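Local coordinates for NAD-dependent dehydrogenase (Rhizobium meliloti, PDB 4Z0P), which reduces glyoxylate and hydroxypyruvate with NADPH as the hydride donor, as a member of the D-2-hydroxyacid dehydrogenase family, at the interface of chains A and B. Sequence-based numbering; all coordinates share one arbitrary frame. Chains: chain A/B, NAD-dependent dehydrogenase.

Contact 1: the interface of chains A and B. Residues chain A 268, 270, 273-274; chain B 125, 128.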
# COMPACT_ATOMS: atom_id res chain seq x y z
N PRO A 268 27.22 6.64 0.38
CA PRO A 268 26.89 7.14 -0.96
C PRO A 268 27.43 6.27 -2.09
O PRO A 268 26.93 6.38 -3.21
CB PRO A 268 27.53 8.52 -1.01
CG PRO A 268 27.80 8.90 0.41
CD PRO A 268 27.94 7.65 1.19
N SER A 270 27.25 3.00 -2.17
CA SER A 270 26.52 1.72 -2.21
C SER A 270 25.85 1.50 -3.56
O SER A 270 25.28 2.42 -4.12
CB SER A 270 25.46 1.63 -1.11
OG SER A 270 24.74 0.41 -1.17
N TRP A 273 21.53 2.20 -4.05
CA TRP A 273 20.84 3.41 -4.48
C TRP A 273 20.33 3.33 -5.92
O TRP A 273 19.30 3.92 -6.23
CB TRP A 273 21.74 4.63 -4.35
CG TRP A 273 22.25 4.97 -2.96
CD1 TRP A 273 23.53 4.85 -2.51
CD2 TRP A 273 21.51 5.54 -1.88
NE1 TRP A 273 23.63 5.30 -1.22
CE2 TRP A 273 22.41 5.73 -0.80
CE3 TRP A 273 20.17 5.89 -1.71
CZ2 TRP A 273 22.01 6.26 0.41
CZ3 TRP A 273 19.78 6.45 -0.49
CH2 TRP A 273 20.69 6.63 0.55
N ASP A 274 21.09 2.68 -6.79
CA ASP A 274 20.82 2.68 -8.23
C ASP A 274 20.25 1.37 -8.77
O ASP A 274 20.12 1.24 -9.99
CB ASP A 274 22.11 2.95 -9.01
CG ASP A 274 22.66 4.36 -8.80
OD1 ASP A 274 21.89 5.30 -8.56
OD2 ASP A 274 23.89 4.51 -8.93
N ALA B 125 17.23 9.08 -3.15
CA ALA B 125 17.99 7.91 -3.54
C ALA B 125 18.77 8.13 -4.85
O ALA B 125 19.92 7.70 -4.96
CB ALA B 125 17.09 6.69 -3.64
N HIS B 128 21.89 9.63 -4.12
CA HIS B 128 22.59 8.84 -3.11
C HIS B 128 22.65 9.56 -1.75
O HIS B 128 23.68 9.55 -1.06
CB HIS B 128 23.99 8.48 -3.58
CG HIS B 128 24.05 7.66 -4.83
ND1 HIS B 128 25.11 6.82 -5.11
CD2 HIS B 128 23.20 7.54 -5.88
CE1 HIS B 128 24.92 6.24 -6.28
NE2 HIS B 128 23.77 6.67 -6.77
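B:His128 meets A:Trp273 with a backbone in the left-handed helical region (phi 56°), in the loop just past helix 118-126, whereas A:Trp273 has right-handed helical angles in the 3-10 helix 271-274. The imidazole stacks on the five-membered ring of the indole, centroids 4.5 Å apart and planes 19° from parallel. The overlap is slipped: B:His128 CA rides over the face of the indole, while A:Trp273 CB caps the imidazole, 3.6 Å above its plane. With CG beside the backbone N (chi1 -61°), the imidazole can lie across the CB end of the tryptophan and still reach polar partners with both nitrogens. B:His128 ND1 donates to A:Pro268 O, the backbone carbonyl oxygen, at 2.7 Å, almost in the ring plane and nearly along the C=O axis. B:His128 NE2 faces the A:Asp274 carboxylate, with a weak, bent bond to OD1 at 2.9 Å and OD2 close by in the ring plane; the carboxylate would tend to stabilise a protonated imidazole. The indole rim atom A:Trp273 CE3 meets B:Ala125 CA at 3.5 Å, obliquely and from the histidine side. In the fold, a loop and 3-10 helix of chain A, shortly before strand 278-280, receive the end of helix 118-126 from chain B.

Contact 2: the interface of chains A and B. Residues chain A 132-135; chain B 15, 18.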
# COMPACT_ATOMS: atom_id res chain seq x y z
N ASP A 132 0.07 -2.76 -20.67
CA ASP A 132 -0.54 -3.50 -19.56
C ASP A 132 0.22 -4.80 -19.36
O ASP A 132 0.52 -5.49 -20.33
CB ASP A 132 -2.00 -3.82 -19.88
CG ASP A 132 -2.85 -2.57 -20.00
OD1 ASP A 132 -2.31 -1.50 -19.70
OD2 ASP A 132 -4.03 -2.65 -20.39
N LEU A 133 0.51 -5.14 -18.10
CA LEU A 133 1.20 -6.38 -17.77
C LEU A 133 0.24 -7.35 -17.11
O LEU A 133 -0.66 -6.95 -16.38
CB LEU A 133 2.34 -6.10 -16.79
CG LEU A 133 3.33 -5.04 -17.29
CD1 LEU A 133 4.33 -4.73 -16.17
CD2 LEU A 133 4.03 -5.50 -18.55
N SER A 134 0.46 -8.63 -17.34
CA SER A 134 -0.31 -9.64 -16.64
C SER A 134 -0.07 -9.47 -15.14
O SER A 134 1.06 -9.25 -14.70
CB SER A 134 0.06 -11.05 -17.11
OG SER A 134 -0.62 -11.35 -18.32
N GLN A 135 -1.15 -9.57 -14.36
CA GLN A 135 -1.10 -9.13 -12.97
C GLN A 135 -1.76 -10.10 -11.99
O GLN A 135 -2.97 -10.33 -12.05
CB GLN A 135 -1.80 -7.77 -12.90
CG GLN A 135 -1.86 -7.15 -11.51
CD GLN A 135 -0.49 -6.87 -10.96
OE1 GLN A 135 0.24 -6.05 -11.53
NE2 GLN A 135 -0.10 -7.56 -9.91
N ILE B 15 -5.43 -9.17 -22.51
CA ILE B 15 -4.19 -9.88 -22.85
C ILE B 15 -4.56 -11.25 -23.44
O ILE B 15 -5.27 -12.05 -22.79
CB ILE B 15 -3.27 -9.99 -21.61
CG1 ILE B 15 -2.74 -8.60 -21.23
CG2 ILE B 15 -2.10 -10.92 -21.89
CD1 ILE B 15 -2.18 -8.50 -19.83
N GLU B 18 -4.23 -14.61 -21.57
CA GLU B 18 -5.17 -14.78 -20.44
C GLU B 18 -6.53 -15.29 -20.90
O GLU B 18 -7.14 -16.15 -20.25
CB GLU B 18 -5.34 -13.46 -19.67
CG GLU B 18 -4.06 -13.03 -18.99
CD GLU B 18 -4.26 -11.86 -18.04
OE1 GLU B 18 -5.41 -11.55 -17.67
OE2 GLU B 18 -3.24 -11.29 -17.63
O HOH W 1 -3.85 -9.39 -15.65
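The carboxylate oxygen OE2 of B:Glu18 is gripped by the hydroxyl of A:Ser134 and by a water, and so ties a loop of chain A to helix 16-23 of chain B. In the deposited dimer, whose two-fold pairing is of the kind usual in the D-2-hydroxyacid dehydrogenase family, the helix follows strand 8-12 near the N-terminus. A:Ser134 OG donates at 2.7 Å to B:Glu18 OE2, which accepts with its anti lone pair, the one turned away from the other carboxylate oxygen. The hydroxyl sits beside its own backbone N (chi1 -81°), aimed outward at the partner chain. Water 1 lies 2.8 Å from B:Glu18 OE2 and 3.0 Å from the backbone N of A:Gln135, extending the grip to the next residue of the loop. B:Glu18 spans the gap with its chain extended beyond CG (chi2 -171°), which brings the carboxylate tip to tip with the serine. Alongside this polar pair runs B:Ile15, whose CG1 branch points at the loop. Its terminal methyl CD1 rests 3.6 Å from A:Ser134 OG and equally near the backbone N of that residue, and it also touches A:Leu133 C at 3.8 Å. The CG2 branch of B:Ile15 stands farther back, 3.9 Å from A:Ser134 OG.

Contact 3: the interface of chains A and B. Residues chain A 115-116, 136-138, 162; chain B 101-102, 105.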
# COMPACT_ATOMS: atom_id res chain seq x y z
N LEU A 115 4.03 -6.44 -5.54
CA LEU A 115 2.90 -7.14 -6.16
C LEU A 115 2.48 -6.48 -7.45
O LEU A 115 2.27 -7.15 -8.47
CB LEU A 115 1.70 -7.17 -5.23
CG LEU A 115 0.38 -7.74 -5.80
CD1 LEU A 115 0.52 -9.23 -6.07
CD2 LEU A 115 -0.79 -7.40 -4.88
N ARG A 116 2.33 -5.17 -7.39
CA ARG A 116 1.77 -4.41 -8.50
C ARG A 116 2.83 -3.92 -9.51
O ARG A 116 2.55 -3.11 -10.38
CB ARG A 116 0.92 -3.26 -7.96
CG ARG A 116 -0.28 -3.70 -7.12
CD ARG A 116 -1.27 -4.65 -7.81
NE ARG A 116 -1.89 -3.94 -8.91
CZ ARG A 116 -3.17 -3.60 -9.01
NH1 ARG A 116 -4.07 -4.02 -8.13
NH2 ARG A 116 -3.55 -2.86 -10.03
N PRO A 136 -0.98 -10.66 -11.07
CA PRO A 136 -1.59 -11.46 -10.00
C PRO A 136 -2.34 -10.61 -8.99
O PRO A 136 -2.10 -9.40 -8.88
CB PRO A 136 -0.38 -12.12 -9.33
CG PRO A 136 0.74 -11.20 -9.62
CD PRO A 136 0.49 -10.67 -10.99
N GLU A 137 -3.26 -11.23 -8.28
CA GLU A 137 -3.89 -10.56 -7.16
C GLU A 137 -3.10 -10.91 -5.90
O GLU A 137 -2.27 -11.85 -5.89
CB GLU A 137 -5.37 -10.95 -7.01
CG GLU A 137 -5.63 -12.40 -6.67
CD GLU A 137 -7.09 -12.72 -6.39
OE1 GLU A 137 -7.68 -12.11 -5.48
OE2 GLU A 137 -7.64 -13.61 -7.07
N ALA A 138 -3.35 -10.17 -4.82
CA ALA A 138 -2.62 -10.42 -3.57
C ALA A 138 -2.70 -11.86 -3.08
O ALA A 138 -1.71 -12.42 -2.59
CB ALA A 138 -3.10 -9.47 -2.49
N MET A 162 -5.94 -7.28 3.35
CA MET A 162 -5.84 -6.76 1.99
C MET A 162 -5.82 -7.85 0.92
O MET A 162 -5.85 -7.54 -0.27
CB MET A 162 -4.61 -5.87 1.85
CG MET A 162 -4.82 -4.46 2.40
SD MET A 162 -6.05 -3.52 1.52
CE MET A 162 -5.30 -3.43 -0.12
N THR B 101 -11.20 -6.56 -5.12
CA THR B 101 -9.99 -6.67 -4.29
C THR B 101 -8.79 -6.06 -5.01
O THR B 101 -7.93 -5.43 -4.37
CB THR B 101 -9.77 -8.11 -3.80
OG1 THR B 101 -8.98 -8.08 -2.61
CG2 THR B 101 -9.11 -9.02 -4.83
N ARG B 102 -8.76 -6.19 -6.32
CA ARG B 102 -7.69 -5.62 -7.15
C ARG B 102 -7.72 -4.09 -7.14
O ARG B 102 -6.67 -3.43 -7.01
CB ARG B 102 -7.76 -6.18 -8.56
CG ARG B 102 -7.32 -7.63 -8.70
CD ARG B 102 -7.76 -8.21 -10.03
NE ARG B 102 -7.26 -9.58 -10.22
CZ ARG B 102 -6.09 -9.90 -10.78
NH1 ARG B 102 -5.30 -8.97 -11.27
NH2 ARG B 102 -5.73 -11.18 -10.88
N GLU B 105 -6.40 -2.81 -3.85
CA GLU B 105 -4.94 -2.85 -3.86
C GLU B 105 -4.35 -1.59 -4.48
O GLU B 105 -3.44 -0.98 -3.94
CB GLU B 105 -4.40 -4.02 -4.66
CG GLU B 105 -4.68 -5.41 -4.09
CD GLU B 105 -4.40 -6.52 -5.11
OE1 GLU B 105 -3.89 -6.21 -6.21
OE2 GLU B 105 -4.76 -7.68 -4.82
O HOH W 2 -6.36 -8.35 -2.79
O HOH W 3 -7.62 -5.49 -1.48
O HOH W 4 -3.83 -7.18 -8.70
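This is a polar, partly water-mediated patch of a two-fold symmetric interface, probably that of the family's usual homodimer, where B:Glu105 and its neighbours on helix 97-115 fasten chain B to several segments of chain A. B:Glu105 reaches across with its chain extended beyond CG (chi2 166°), and its two carboxylate oxygens divide the work. B:Glu105 OE1 forms a salt bridge with A:Arg116 NH1 at 2.9 Å. It is met on the anti side, though tilted out of the carboxylate plane, with guanidinium and carboxylate planes turned 76° apart, so the pair is end-on rather than a flat two-pronged match. A:Arg116 NH1 also donates to B:Arg102 O, a bent bond of 2.9 Å, and bends in chi2 and chi3 of A:Arg116 fold the group back to this spot. OE2 accepts the backbone N-H of A:Ala138, which arrives from above the carboxylate plane, at the start of the 3-10 helix 138-140. Waters extend the polar network: water 4 joins OE1 to the carbonyl of A:Pro136, and water 2 joins OE2 to B:Thr101 OG1 and the carbonyl of A:Met162. B:Glu105 CD also packs 3.7 Å from A:Leu115 CD2, a methyl. Nearby, A:Glu137 CB lies 3.6 Å above the guanidinium plane of B:Arg102, offset toward its rim.

Contacts 2 and 3 are neighbours, their C-alpha centres about 13 Å apart, while contact 1 lies about 32 Å from contact 2 and 29 Å from contact 3. The chain A segment 132-138 runs through both neighbours, touching helix 16-23 of chain B in contact 2 and helix 97-115 in contact 3. Contact 1 brings in chain B just after helix 118-126, close in sequence to the arginine and loop that chain A supplies in the other two. Because the interface is two-fold symmetric, each contact occurs twice, so residues from segment 115-138 of each chain face the other chain, spreading the attachment over a long surface.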